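Local coordinates for protein polyketide biosynthesis 3-hydroxy-3-methylglutaryl-ACP synthase PksG (PDB 4YXV) that catalyses the aldol condensation of an acetyl group on an acyl carrier protein with a beta-ketothioester polyketide intermediate in bacillaene biosynthesis, at residues Y17-E22 against R359-M364; S308-G313 against Q342-Q347; V384-E389 against L404-I409. The protein carries 1 engineered substitution. One frame throughout, in Å; residues are numbered along the deposited sequence.

Interaction 1: residues Y17-E22 against R359-M364; sequences YLDVME and RYQLSM
Tyr17 and Gln361 face each other as a parallel beta bridge, their CA atoms 5.2 Å apart. Two backbone bonds fix the pairing. Tyr17 N donates to Tyr360 O at 3.0 Å, and Leu362 N donates to Tyr17 O at 2.8 Å. The dense part of the contact is built round the Tyr17 ring. Its chi1 of 72° sets CG between the backbone N and the carbonyl carbon. This places the ring between Gln361 and Arg359. Gln361 CA lies over one face in a CH-pi contact, 4.1 Å from the ring centroid. Arg359 NH2 lies over the opposite face, and the guanidinium and ring planes are 19° apart. Arg359 O meets the ring edge at CE2, in plane. The guanidinium is held elsewhere too: NE bonds to Leu356 O, NH1 to Gly13 O and NH2 to Arg293 O.

Past Asp19, at the N-cap position of helix 20-27, the contact becomes looser, and no hydrogen bond crosses it. The extended Glu22 side chain merely runs past Met364 in the opposite direction. Glu22 OE2 and Gln361 NE2 are near, but the angle is poor for a hydrogen bond. The pairing adds strand 360-361 to the edge of a small mixed sheet, beside strand 16-19. Backbone bonds thus set the register, while three carbonyls outside the segments fix the guanidinium beside the tyrosine and probably offset part of its charge.

Interaction 2: residues S308-G313 against Q342-Q347; sequences STIDQG and QGQERQ
Gln344 reaches helix 301-312 because its CG is anti to the backbone N (chi1 -176°) and the chain stays extended beyond CG. Its methylene CG comes to 3.3 Å from Ile310 O, and its amide ends beside the carbonyls of Ile310 and Gly313. The amide is probably turned over in the model, so the identity of its end atoms is doubtful. Gln347 bends at chi2 (-69°), which helps bring its NE2 to Met9 O, where it bonds. Its CB lies 3.8 Å from Asp311 OD1, while Asp311 OD2 bonds to Tyr290 OH. Ile310 CG2 faces both glutamines, 4.4 Å from Gln344 CB and from Gln347 CG.

The segments 308-312 and 342-347 cross at -102°, their axes 9.4 Å apart at closest approach. Helix 301-312 also packs on strand 319-327, where Ile310 touches Ile321. Helix 341-348 follows strand 331-339 and touches strand 5-12 through Gln347. The contact therefore joins two helices beside the large mixed sheet of the thiolase-like fold. Gly313 is the first residue to leave the helical conformation. Carbonyls near a helix C-terminus would be good acceptors. If the Gln344 amide is turned back, its NH2 may donate to one or both of them, but the model does not settle this.

Interaction 3: residues V384-E389 against L404-I409; sequences VKLDFE and LFLEEI
Val384 and Ile409 form an antiparallel hydrogen-bonded pair. Val384 N donates to Ile409 O, and Ile409 N returns the bond to Val384 O, both at 2.9 Å. Lys385 and Glu408 follow as a non-hydrogen-bonded pair. A third backbone bond runs from Leu386 N to Glu407 O at 3.1 Å, its N-H less straight at 135°.

Strand 384-385 is an edge of a three-stranded antiparallel sheet, with strand 403-410 in the middle and strand 413-419 beyond. Glu407 and Glu408 both face Lys415 of that third strand, which makes a classic beta bulge.

Apolar contacts run along the pair of segments. Val384 CG1 lies 3.9 Å from Ile409 CB. Leu386 points toward strand 403-410 and brings CD1 to 3.5 Å from Leu406 CG. Phe388 also turns toward this strand, and its chi1 of -73°, with CG anti to the carbonyl carbon, carries the ring to the backbone of Phe405 to Glu407. Its CE2 sits 3.6 Å from Phe405 CB, while Glu407 CA lies at the ring edge, near its plane. Beyond the two segments, the Phe388 ring meets Tyr48 with planes nearly parallel, and Arg417 makes a cation-pi contact with it.

Charge contributes weakly. Lys385 and Glu408 lie side by side and point the same way, with NZ 3.9 Å from OE2 in a long salt bridge.

In the fold
All three contacts are partly buried, and all lie away from the annotated active-site residues. Interactions 1 and 3 both add a short edge strand to a small three-stranded sheet; the added strand pairs in parallel in interaction 1 and antiparallel in interaction 3. Interaction 2 instead joins two helices beside the large mixed sheet and has no clear hydrogen bond across it. Its centre is nearest the centre of the chain, about 16 Å away, against about 20 Å for interaction 1 and 24 Å for interaction 3. An aromatic ring and a guanidinium mark interaction 1, whereas interaction 3 mixes apolar packing with one long salt bridge. None touches another. Along the chain, helix 364-373 starts in interaction 1 and comes before interaction 3.

Interaction 1: residues Y17-E22 against R359-M364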
ATOM      1  N   TYR B  17       1.633  28.737   3.679  1.00 56.53           N
ATOM      2  CA  TYR B  17       0.515  28.470   4.558  1.00 55.03           C
ATOM      3  C   TYR B  17      -0.416  29.653   4.512  1.00 59.20           C
ATOM      4  O   TYR B  17      -0.075  30.690   3.943  1.00 55.24           O
ATOM      5  CB  TYR B  17       1.008  28.246   5.979  1.00 52.88           C
ATOM      6  CG  TYR B  17       1.504  29.489   6.676  1.00 59.18           C
ATOM      7  CD1 TYR B  17       0.689  30.191   7.553  1.00 61.17           C
ATOM      8  CD2 TYR B  17       2.795  29.958   6.488  1.00 66.76           C
ATOM      9  CE1 TYR B  17       1.142  31.325   8.208  1.00 61.86           C
ATOM     10  CE2 TYR B  17       3.258  31.101   7.144  1.00 67.43           C
ATOM     11  CZ  TYR B  17       2.423  31.777   8.002  1.00 61.88           C
ATOM     12  OH  TYR B  17       2.863  32.906   8.646  1.00 62.11           O
ATOM     13  N   LEU B  18      -1.595  29.501   5.112  1.00 63.13           N
ATOM     14  CA  LEU B  18      -2.424  30.659   5.440  1.00 63.48           C
ATOM     15  C   LEU B  18      -2.961  30.655   6.879  1.00 65.79           C
ATOM     16  O   LEU B  18      -3.102  29.607   7.521  1.00 61.14           O
ATOM     17  CB  LEU B  18      -3.538  30.864   4.414  1.00 62.74           C
ATOM     18  CG  LEU B  18      -4.448  29.702   4.072  1.00 69.91           C
ATOM     19  CD1 LEU B  18      -5.425  29.443   5.212  1.00 74.56           C
ATOM     20  CD2 LEU B  18      -5.187  29.994   2.766  1.00 65.73           C
ATOM     21  N   ASP B  19      -3.251  31.863   7.366  1.00 68.65           N
ATOM     22  CA  ASP B  19      -3.881  32.067   8.669  1.00 69.48           C
ATOM     23  C   ASP B  19      -5.335  31.583   8.558  1.00 66.56           C
ATOM     24  O   ASP B  19      -6.087  32.043   7.689  1.00 67.19           O
ATOM     25  CB  ASP B  19      -3.800  33.552   9.084  1.00 68.43           C
ATOM     26  CG  ASP B  19      -3.840  33.750  10.603  1.00 69.76           C
ATOM     27  OD1 ASP B  19      -2.749  33.961  11.169  1.00 65.58           O
ATOM     28  OD2 ASP B  19      -4.933  33.657  11.225  1.00 70.68           O
ATOM     29  N   VAL B  20      -5.713  30.616   9.388  1.00 62.55           N
ATOM     30  CA  VAL B  20      -7.018  29.983   9.245  1.00 66.59           C
ATOM     31  C   VAL B  20      -8.121  30.994   9.660  1.00 72.20           C
ATOM     32  O   VAL B  20      -9.157  31.094   8.993  1.00 67.63           O
ATOM     33  CB  VAL B  20      -7.052  28.647  10.016  1.00 63.58           C
ATOM     34  CG1 VAL B  20      -8.427  28.020  10.009  1.00 65.32           C
ATOM     35  CG2 VAL B  20      -6.070  27.662   9.402  1.00 65.60           C
ATOM     36  N   MET B  21      -7.859  31.752  10.730  1.00 78.16           N
ATOM     37  CA  MET B  21      -8.711  32.867  11.188  1.00 87.85           C
ATOM     38  C   MET B  21      -9.019  33.812  10.038  1.00 82.22           C
ATOM     39  O   MET B  21     -10.160  34.052   9.698  1.00 79.98           O
ATOM     40  CB  MET B  21      -7.974  33.708  12.269  1.00103.19           C
ATOM     41  CG  MET B  21      -8.829  34.455  13.267  1.00120.11           C
ATOM     42  SD  MET B  21      -9.446  33.526  14.699  1.00146.31           S
ATOM     43  CE  MET B  21      -8.039  32.514  15.179  1.00143.71           C
ATOM     44  N   GLU B  22      -7.966  34.375   9.469  1.00 77.30           N
ATOM     45  CA  GLU B  22      -8.083  35.245   8.308  1.00 77.82           C
ATOM     46  C   GLU B  22      -8.999  34.584   7.271  1.00 70.37           C
ATOM     47  O   GLU B  22      -9.859  35.245   6.706  1.00 69.10           O
ATOM     48  CB  GLU B  22      -6.678  35.543   7.729  1.00 86.09           C
ATOM     49  CG  GLU B  22      -6.524  36.804   6.871  1.00 87.28           C
ATOM     50  CD  GLU B  22      -5.118  36.972   6.258  1.00 91.33           C
ATOM     51  OE1 GLU B  22      -5.030  37.386   5.076  1.00 93.98           O
ATOM     52  OE2 GLU B  22      -4.101  36.695   6.942  1.00 81.31           O
ATOM     53  N   ARG B 359       8.072  29.527   6.531  1.00 40.35           N
ATOM     54  CA  ARG B 359       7.210  29.392   5.326  1.00 41.96           C
ATOM     55  C   ARG B 359       6.606  30.718   4.909  1.00 40.65           C
ATOM     56  O   ARG B 359       6.626  31.663   5.679  1.00 40.67           O
ATOM     57  CB  ARG B 359       6.079  28.383   5.551  1.00 41.14           C
ATOM     58  CG  ARG B 359       6.581  27.004   5.892  1.00 43.98           C
ATOM     59  CD  ARG B 359       5.465  26.134   6.396  1.00 44.77           C
ATOM     60  NE  ARG B 359       4.945  26.632   7.656  1.00 45.70           N
ATOM     61  CZ  ARG B 359       3.779  26.273   8.184  1.00 45.15           C
ATOM     62  NH1 ARG B 359       2.996  25.396   7.570  1.00 40.94           N
ATOM     63  NH2 ARG B 359       3.391  26.825   9.323  1.00 45.97           N
ATOM     64  N   TYR B 360       6.010  30.746   3.719  1.00 40.40           N
ATOM     65  CA  TYR B 360       5.468  31.958   3.127  1.00 43.57           C
ATOM     66  C   TYR B 360       3.991  32.060   3.415  1.00 49.93           C
ATOM     67  O   TYR B 360       3.234  31.147   3.097  1.00 50.89           O
ATOM     68  CB  TYR B 360       5.660  31.907   1.630  1.00 43.23           C
ATOM     69  CG  TYR B 360       5.163  33.085   0.856  1.00 47.73           C
ATOM     70  CD1 TYR B 360       5.981  34.188   0.613  1.00 50.85           C
ATOM     71  CD2 TYR B 360       3.883  33.088   0.293  1.00 49.74           C
ATOM     72  CE1 TYR B 360       5.528  35.262  -0.158  1.00 50.61           C
ATOM     73  CE2 TYR B 360       3.418  34.161  -0.466  1.00 46.04           C
ATOM     74  CZ  TYR B 360       4.241  35.240  -0.691  1.00 47.04           C
ATOM     75  OH  TYR B 360       3.772  36.307  -1.424  1.00 49.20           O
ATOM     76  N   GLN B 361       3.562  33.185   3.995  1.00 54.67           N
ATOM     77  CA  GLN B 361       2.159  33.366   4.306  1.00 52.79           C
ATOM     78  C   GLN B 361       1.379  33.870   3.111  1.00 51.00           C
ATOM     79  O   GLN B 361       1.545  35.013   2.719  1.00 58.08           O
ATOM     80  CB  GLN B 361       1.956  34.357   5.437  1.00 52.36           C
ATOM     81  CG  GLN B 361       0.469  34.575   5.641  1.00 54.77           C
ATOM     82  CD  GLN B 361       0.131  35.222   6.939  1.00 58.26           C
ATOM     83  OE1 GLN B 361       1.003  35.700   7.664  1.00 59.71           O
ATOM     84  NE2 GLN B 361      -1.156  35.228   7.254  1.00 60.94           N
ATOM     85  N   LEU B 362       0.502  33.039   2.564  1.00 47.73           N
ATOM     86  CA  LEU B 362      -0.367  33.480   1.499  1.00 46.42           C
ATOM     87  C   LEU B 362      -1.290  34.551   2.026  1.00 49.01           C
ATOM     88  O   LEU B 362      -1.673  34.553   3.198  1.00 52.15           O
ATOM     89  CB  LEU B 362      -1.222  32.335   0.969  1.00 47.02           C
ATOM     90  CG  LEU B 362      -0.520  31.150   0.316  1.00 47.85           C
ATOM     91  CD1 LEU B 362      -1.545  30.086  -0.049  1.00 47.23           C
ATOM     92  CD2 LEU B 362       0.265  31.592  -0.902  1.00 48.54           C
ATOM     93  N   SER B 363      -1.633  35.471   1.143  1.00 51.24           N
ATOM     94  CA  SER B 363      -2.712  36.400   1.365  1.00 53.84           C
ATOM     95  C   SER B 363      -3.932  35.762   0.723  1.00 57.75           C
ATOM     96  O   SER B 363      -3.801  34.882  -0.129  1.00 61.63           O
ATOM     97  CB  SER B 363      -2.414  37.709   0.653  1.00 55.12           C
ATOM     98  OG  SER B 363      -2.720  37.590  -0.732  1.00 54.49           O
ATOM     99  N   MET B 364      -5.113  36.215   1.108  1.00 58.54           N
ATOM    100  CA  MET B 364      -6.352  35.651   0.559  1.00 58.45           C
ATOM    101  C   MET B 364      -6.425  35.784  -0.932  1.00 52.22           C
ATOM    102  O   MET B 364      -7.053  34.987  -1.594  1.00 51.21           O
ATOM    103  CB  MET B 364      -7.595  36.320   1.179  1.00 67.10           C
ATOM    104  CG  MET B 364      -8.362  35.504   2.210  1.00 70.58           C
ATOM    105  SD  MET B 364      -7.539  34.060   2.856  1.00 70.45           S
ATOM    106  CE  MET B 364      -6.714  34.710   4.291  1.00 72.98           C
TER

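Interaction 2: residues S308-G313 against Q342-Q347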
ATOM      1  N   SER B 308       5.936  16.474  17.096  1.00 44.64           N
ATOM      2  CA  SER B 308       5.671  17.664  17.879  1.00 44.12           C
ATOM      3  C   SER B 308       5.886  17.348  19.324  1.00 42.42           C
ATOM      4  O   SER B 308       6.524  18.093  20.046  1.00 45.89           O
ATOM      5  CB  SER B 308       4.241  18.151  17.669  1.00 44.61           C
ATOM      6  OG  SER B 308       4.076  19.447  18.199  1.00 40.47           O
ATOM      7  N   THR B 309       5.340  16.224  19.741  1.00 42.09           N
ATOM      8  CA  THR B 309       5.567  15.711  21.079  1.00 39.73           C
ATOM      9  C   THR B 309       7.029  15.586  21.459  1.00 39.04           C
ATOM     10  O   THR B 309       7.390  15.931  22.572  1.00 43.20           O
ATOM     11  CB  THR B 309       4.895  14.342  21.201  1.00 38.01           C
ATOM     12  OG1 THR B 309       3.484  14.548  21.255  1.00 34.61           O
ATOM     13  CG2 THR B 309       5.370  13.573  22.442  1.00 38.27           C
ATOM     14  N   ILE B 310       7.858  15.017  20.590  1.00 41.04           N
ATOM     15  CA  ILE B 310       9.281  14.784  20.944  1.00 44.62           C
ATOM     16  C   ILE B 310      10.068  16.109  20.969  1.00 43.63           C
ATOM     17  O   ILE B 310      10.990  16.267  21.734  1.00 45.89           O
ATOM     18  CB  ILE B 310       9.964  13.751  20.018  1.00 45.41           C
ATOM     19  CG1 ILE B 310       9.256  12.401  20.128  1.00 47.63           C
ATOM     20  CG2 ILE B 310      11.426  13.561  20.392  1.00 42.37           C
ATOM     21  CD1 ILE B 310       9.715  11.369  19.126  1.00 46.54           C
ATOM     22  N   ASP B 311       9.647  17.079  20.178  1.00 42.29           N
ATOM     23  CA  ASP B 311      10.265  18.391  20.187  1.00 42.61           C
ATOM     24  C   ASP B 311       9.805  19.224  21.375  1.00 45.08           C
ATOM     25  O   ASP B 311      10.612  19.898  21.986  1.00 49.82           O
ATOM     26  CB  ASP B 311       9.953  19.162  18.891  1.00 43.43           C
ATOM     27  CG  ASP B 311      10.975  18.902  17.775  1.00 46.00           C
ATOM     28  OD1 ASP B 311      11.943  18.113  17.968  1.00 48.00           O
ATOM     29  OD2 ASP B 311      10.818  19.507  16.693  1.00 47.89           O
ATOM     30  N   GLN B 312       8.519  19.183  21.701  1.00 46.79           N
ATOM     31  CA  GLN B 312       7.948  20.141  22.636  1.00 47.74           C
ATOM     32  C   GLN B 312       7.954  19.672  24.067  1.00 47.98           C
ATOM     33  O   GLN B 312       7.997  20.483  24.972  1.00 60.78           O
ATOM     34  CB  GLN B 312       6.531  20.503  22.224  1.00 50.63           C
ATOM     35  CG  GLN B 312       6.460  21.272  20.913  1.00 51.96           C
ATOM     36  CD  GLN B 312       7.392  22.465  20.895  1.00 59.53           C
ATOM     37  OE1 GLN B 312       7.316  23.339  21.767  1.00 63.35           O
ATOM     38  NE2 GLN B 312       8.286  22.515  19.902  1.00 62.68           N
ATOM     39  N   GLY B 313       7.960  18.367  24.279  1.00 48.01           N
ATOM     40  CA  GLY B 313       7.905  17.812  25.621  1.00 45.06           C
ATOM     41  C   GLY B 313       9.280  17.734  26.259  1.00 46.67           C
ATOM     42  O   GLY B 313      10.262  18.184  25.693  1.00 47.94           O
ATOM     43  N   GLN B 342      18.854  11.504  24.096  1.00 50.25           N
ATOM     44  CA  GLN B 342      19.644  11.395  22.858  1.00 53.60           C
ATOM     45  C   GLN B 342      18.762  11.628  21.646  1.00 50.86           C
ATOM     46  O   GLN B 342      19.146  12.297  20.683  1.00 46.81           O
ATOM     47  CB  GLN B 342      20.227   9.979  22.703  1.00 65.90           C
ATOM     48  CG  GLN B 342      21.631   9.724  23.256  1.00 69.88           C
ATOM     49  CD  GLN B 342      21.713   9.623  24.784  1.00 78.21           C
ATOM     50  OE1 GLN B 342      22.806   9.758  25.353  1.00 90.61           O
ATOM     51  NE2 GLN B 342      20.574   9.394  25.457  1.00 73.05           N
ATOM     52  N   GLY B 343      17.577  11.027  21.692  1.00 51.13           N
ATOM     53  CA  GLY B 343      16.641  11.085  20.586  1.00 47.97           C
ATOM     54  C   GLY B 343      16.101  12.476  20.382  1.00 49.55           C
ATOM     55  O   GLY B 343      15.845  12.902  19.252  1.00 50.94           O
ATOM     56  N   GLN B 344      15.894  13.194  21.476  1.00 50.49           N
ATOM     57  CA  GLN B 344      15.369  14.536  21.350  1.00 48.05           C
ATOM     58  C   GLN B 344      16.431  15.469  20.807  1.00 48.24           C
ATOM     59  O   GLN B 344      16.114  16.428  20.096  1.00 49.77           O
ATOM     60  CB  GLN B 344      14.827  15.026  22.675  1.00 46.59           C
ATOM     61  CG  GLN B 344      14.183  16.391  22.533  1.00 48.05           C
ATOM     62  CD  GLN B 344      13.539  16.888  23.807  1.00 46.11           C
ATOM     63  OE1 GLN B 344      12.375  17.318  23.800  1.00 43.72           O
ATOM     64  NE2 GLN B 344      14.295  16.853  24.905  1.00 43.26           N
ATOM     65  N   GLU B 345      17.687  15.199  21.165  1.00 51.10           N
ATOM     66  CA  GLU B 345      18.828  15.919  20.594  1.00 53.49           C
ATOM     67  C   GLU B 345      18.838  15.752  19.080  1.00 50.95           C
ATOM     68  O   GLU B 345      18.783  16.751  18.346  1.00 53.13           O
ATOM     69  CB  GLU B 345      20.170  15.466  21.224  1.00 56.42           C
ATOM     70  CG  GLU B 345      20.723  16.450  22.257  1.00 62.79           C
ATOM     71  CD  GLU B 345      20.631  17.919  21.765  1.00 67.59           C
ATOM     72  OE1 GLU B 345      20.019  18.774  22.456  1.00 62.26           O
ATOM     73  OE2 GLU B 345      21.135  18.234  20.654  1.00 69.47           O
ATOM     74  N   ARG B 346      18.904  14.499  18.627  1.00 47.56           N
ATOM     75  CA  ARG B 346      18.809  14.179  17.198  1.00 49.13           C
ATOM     76  C   ARG B 346      17.748  14.969  16.487  1.00 48.09           C
ATOM     77  O   ARG B 346      18.005  15.538  15.434  1.00 51.41           O
ATOM     78  CB  ARG B 346      18.468  12.724  17.004  1.00 50.53           C
ATOM     79  CG  ARG B 346      19.565  11.920  16.380  1.00 54.44           C
ATOM     80  CD  ARG B 346      19.473  11.883  14.873  1.00 56.03           C
ATOM     81  NE  ARG B 346      19.866  10.551  14.401  1.00 60.65           N
ATOM     82  CZ  ARG B 346      20.081  10.222  13.131  1.00 63.85           C
ATOM     83  NH1 ARG B 346      19.963  11.132  12.156  1.00 68.61           N
ATOM     84  NH2 ARG B 346      20.432   8.974  12.841  1.00 63.42           N
ATOM     85  N   GLN B 347      16.552  14.993  17.064  1.00 44.50           N
ATOM     86  CA  GLN B 347      15.410  15.586  16.397  1.00 42.53           C
ATOM     87  C   GLN B 347      15.473  17.109  16.392  1.00 46.18           C
ATOM     88  O   GLN B 347      14.821  17.754  15.559  1.00 53.42           O
ATOM     89  CB  GLN B 347      14.110  15.105  17.039  1.00 39.97           C
ATOM     90  CG  GLN B 347      13.784  13.667  16.689  1.00 42.57           C
ATOM     91  CD  GLN B 347      13.403  13.471  15.221  1.00 44.67           C
ATOM     92  OE1 GLN B 347      14.011  12.661  14.520  1.00 40.40           O
ATOM     93  NE2 GLN B 347      12.404  14.235  14.747  1.00 46.02           N
TER

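Interaction 3: residues V384-E389 against L404-I409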
ATOM      1  N   VAL B 384       1.686  19.356 -18.808  1.00 45.88           N
ATOM      2  CA  VAL B 384       1.547  20.692 -18.297  1.00 43.66           C
ATOM      3  C   VAL B 384       2.937  21.170 -17.937  1.00 48.33           C
ATOM      4  O   VAL B 384       3.768  20.369 -17.504  1.00 49.23           O
ATOM      5  CB  VAL B 384       0.597  20.734 -17.077  1.00 42.89           C
ATOM      6  CG1 VAL B 384       1.166  19.985 -15.877  1.00 44.02           C
ATOM      7  CG2 VAL B 384       0.280  22.169 -16.687  1.00 45.32           C
ATOM      8  N   LYS B 385       3.177  22.465 -18.126  1.00 55.33           N
ATOM      9  CA  LYS B 385       4.394  23.124 -17.622  1.00 60.20           C
ATOM     10  C   LYS B 385       3.952  24.023 -16.504  1.00 61.37           C
ATOM     11  O   LYS B 385       2.875  24.592 -16.558  1.00 67.44           O
ATOM     12  CB  LYS B 385       5.096  23.980 -18.657  1.00 59.22           C
ATOM     13  CG  LYS B 385       5.730  23.161 -19.769  1.00 64.16           C
ATOM     14  CD  LYS B 385       5.428  23.754 -21.128  1.00 70.65           C
ATOM     15  CE  LYS B 385       5.727  22.797 -22.266  1.00 67.05           C
ATOM     16  NZ  LYS B 385       7.135  22.328 -22.170  1.00 65.94           N
ATOM     17  N   LEU B 386       4.779  24.161 -15.492  1.00 59.83           N
ATOM     18  CA  LEU B 386       4.371  24.911 -14.320  1.00 63.12           C
ATOM     19  C   LEU B 386       5.141  26.192 -14.222  1.00 66.13           C
ATOM     20  O   LEU B 386       6.352  26.209 -14.428  1.00 67.94           O
ATOM     21  CB  LEU B 386       4.572  24.078 -13.063  1.00 61.62           C
ATOM     22  CG  LEU B 386       3.488  23.015 -12.948  1.00 60.99           C
ATOM     23  CD1 LEU B 386       3.995  21.727 -12.333  1.00 63.10           C
ATOM     24  CD2 LEU B 386       2.348  23.595 -12.144  1.00 61.70           C
ATOM     25  N   ASP B 387       4.416  27.263 -13.920  1.00 70.90           N
ATOM     26  CA  ASP B 387       4.996  28.579 -13.704  1.00 70.02           C
ATOM     27  C   ASP B 387       5.357  28.708 -12.218  1.00 64.28           C
ATOM     28  O   ASP B 387       4.489  28.655 -11.353  1.00 61.65           O
ATOM     29  CB  ASP B 387       3.975  29.643 -14.135  1.00 77.69           C
ATOM     30  CG  ASP B 387       4.552  31.054 -14.176  1.00 82.87           C
ATOM     31  OD1 ASP B 387       5.755  31.223 -14.456  1.00 83.21           O
ATOM     32  OD2 ASP B 387       3.772  31.996 -13.935  1.00 82.23           O
ATOM     33  N   PHE B 388       6.640  28.853 -11.932  1.00 61.88           N
ATOM     34  CA  PHE B 388       7.128  28.907 -10.557  1.00 68.05           C
ATOM     35  C   PHE B 388       6.978  30.301  -9.981  1.00 75.60           C
ATOM     36  O   PHE B 388       7.112  30.490  -8.768  1.00 80.70           O
ATOM     37  CB  PHE B 388       8.599  28.512 -10.480  1.00 65.51           C
ATOM     38  CG  PHE B 388       8.849  27.062 -10.672  1.00 68.64           C
ATOM     39  CD1 PHE B 388       8.408  26.407 -11.814  1.00 69.52           C
ATOM     40  CD2 PHE B 388       9.553  26.352  -9.729  1.00 69.99           C
ATOM     41  CE1 PHE B 388       8.652  25.065 -12.003  1.00 68.88           C
ATOM     42  CE2 PHE B 388       9.803  25.009  -9.916  1.00 74.13           C
ATOM     43  CZ  PHE B 388       9.350  24.365 -11.054  1.00 70.86           C
ATOM     44  N   GLU B 389       6.755  31.279 -10.862  1.00 81.90           N
ATOM     45  CA  GLU B 389       6.569  32.665 -10.454  1.00 86.12           C
ATOM     46  C   GLU B 389       5.128  33.082 -10.729  1.00 81.45           C
ATOM     47  O   GLU B 389       4.869  34.199 -11.157  1.00 78.03           O
ATOM     48  CB  GLU B 389       7.566  33.617 -11.166  1.00 88.93           C
ATOM     49  CG  GLU B 389       9.044  33.227 -11.118  1.00 88.43           C
ATOM     50  CD  GLU B 389       9.682  33.291  -9.731  1.00 97.24           C
ATOM     51  OE1 GLU B 389      10.913  33.098  -9.653  1.00 99.76           O
ATOM     52  OE2 GLU B 389       8.989  33.534  -8.714  1.00106.00           O
ATOM     53  N   LEU B 404      12.682  20.460  -3.705  1.00 42.88           N
ATOM     54  CA  LEU B 404      12.280  19.865  -4.943  1.00 37.04           C
ATOM     55  C   LEU B 404      10.925  20.421  -5.287  1.00 37.16           C
ATOM     56  O   LEU B 404      10.111  20.633  -4.379  1.00 38.83           O
ATOM     57  CB  LEU B 404      12.215  18.341  -4.781  1.00 33.82           C
ATOM     58  CG  LEU B 404      12.009  17.539  -6.066  1.00 32.60           C
ATOM     59  CD1 LEU B 404      13.237  17.622  -6.953  1.00 35.75           C
ATOM     60  CD2 LEU B 404      11.743  16.094  -5.769  1.00 34.48           C
ATOM     61  N   PHE B 405      10.686  20.651  -6.574  1.00 32.51           N
ATOM     62  CA  PHE B 405       9.422  21.161  -7.022  1.00 34.02           C
ATOM     63  C   PHE B 405       9.053  20.514  -8.331  1.00 37.57           C
ATOM     64  O   PHE B 405       9.933  20.095  -9.062  1.00 37.54           O
ATOM     65  CB  PHE B 405       9.496  22.671  -7.196  1.00 35.76           C
ATOM     66  CG  PHE B 405       9.664  23.408  -5.906  1.00 38.65           C
ATOM     67  CD1 PHE B 405       8.588  23.562  -5.043  1.00 41.24           C
ATOM     68  CD2 PHE B 405      10.893  23.911  -5.532  1.00 40.62           C
ATOM     69  CE1 PHE B 405       8.731  24.208  -3.830  1.00 41.91           C
ATOM     70  CE2 PHE B 405      11.045  24.564  -4.319  1.00 46.73           C
ATOM     71  CZ  PHE B 405       9.963  24.709  -3.462  1.00 44.05           C
ATOM     72  N   LEU B 406       7.749  20.437  -8.625  1.00 38.09           N
ATOM     73  CA  LEU B 406       7.294  19.836  -9.851  1.00 36.38           C
ATOM     74  C   LEU B 406       7.401  20.839 -10.971  1.00 42.81           C
ATOM     75  O   LEU B 406       6.708  21.850 -10.956  1.00 43.13           O
ATOM     76  CB  LEU B 406       5.863  19.379  -9.736  1.00 34.57           C
ATOM     77  CG  LEU B 406       5.291  18.767 -11.027  1.00 34.28           C
ATOM     78  CD1 LEU B 406       5.998  17.495 -11.423  1.00 33.84           C
ATOM     79  CD2 LEU B 406       3.818  18.470 -10.863  1.00 34.38           C
ATOM     80  N   GLU B 407       8.279  20.545 -11.935  1.00 49.43           N
ATOM     81  CA  GLU B 407       8.507  21.383 -13.112  1.00 47.26           C
ATOM     82  C   GLU B 407       7.443  21.089 -14.147  1.00 45.47           C
ATOM     83  O   GLU B 407       6.710  21.971 -14.538  1.00 42.82           O
ATOM     84  CB  GLU B 407       9.887  21.111 -13.708  1.00 51.60           C
ATOM     85  CG  GLU B 407      10.349  22.178 -14.691  1.00 57.04           C
ATOM     86  CD  GLU B 407      11.623  21.803 -15.434  1.00 61.07           C
ATOM     87  OE1 GLU B 407      12.613  21.375 -14.786  1.00 59.03           O
ATOM     88  OE2 GLU B 407      11.630  21.937 -16.681  1.00 66.55           O
ATOM     89  N   GLU B 408       7.356  19.848 -14.610  1.00 47.12           N
ATOM     90  CA  GLU B 408       6.312  19.528 -15.578  1.00 48.20           C
ATOM     91  C   GLU B 408       5.914  18.068 -15.680  1.00 42.85           C
ATOM     92  O   GLU B 408       6.589  17.156 -15.186  1.00 40.49           O
ATOM     93  CB  GLU B 408       6.698  20.024 -16.968  1.00 51.97           C
ATOM     94  CG  GLU B 408       7.939  19.364 -17.545  1.00 55.71           C
ATOM     95  CD  GLU B 408       7.969  19.392 -19.058  1.00 53.58           C
ATOM     96  OE1 GLU B 408       9.091  19.489 -19.617  1.00 50.42           O
ATOM     97  OE2 GLU B 408       6.876  19.315 -19.672  1.00 53.62           O
ATOM     98  N   ILE B 409       4.779  17.883 -16.328  1.00 37.90           N
ATOM     99  CA  ILE B 409       4.237  16.574 -16.568  1.00 38.38           C
ATOM    100  C   ILE B 409       4.218  16.411 -18.049  1.00 41.37           C
ATOM    101  O   ILE B 409       3.710  17.284 -18.770  1.00 43.90           O
ATOM    102  CB  ILE B 409       2.804  16.447 -16.009  1.00 37.72           C
ATOM    103  CG1 ILE B 409       2.829  16.721 -14.495  1.00 35.83           C
ATOM    104  CG2 ILE B 409       2.220  15.068 -16.309  1.00 36.82           C
ATOM    105  CD1 ILE B 409       1.541  16.439 -13.774  1.00 34.81           C
TER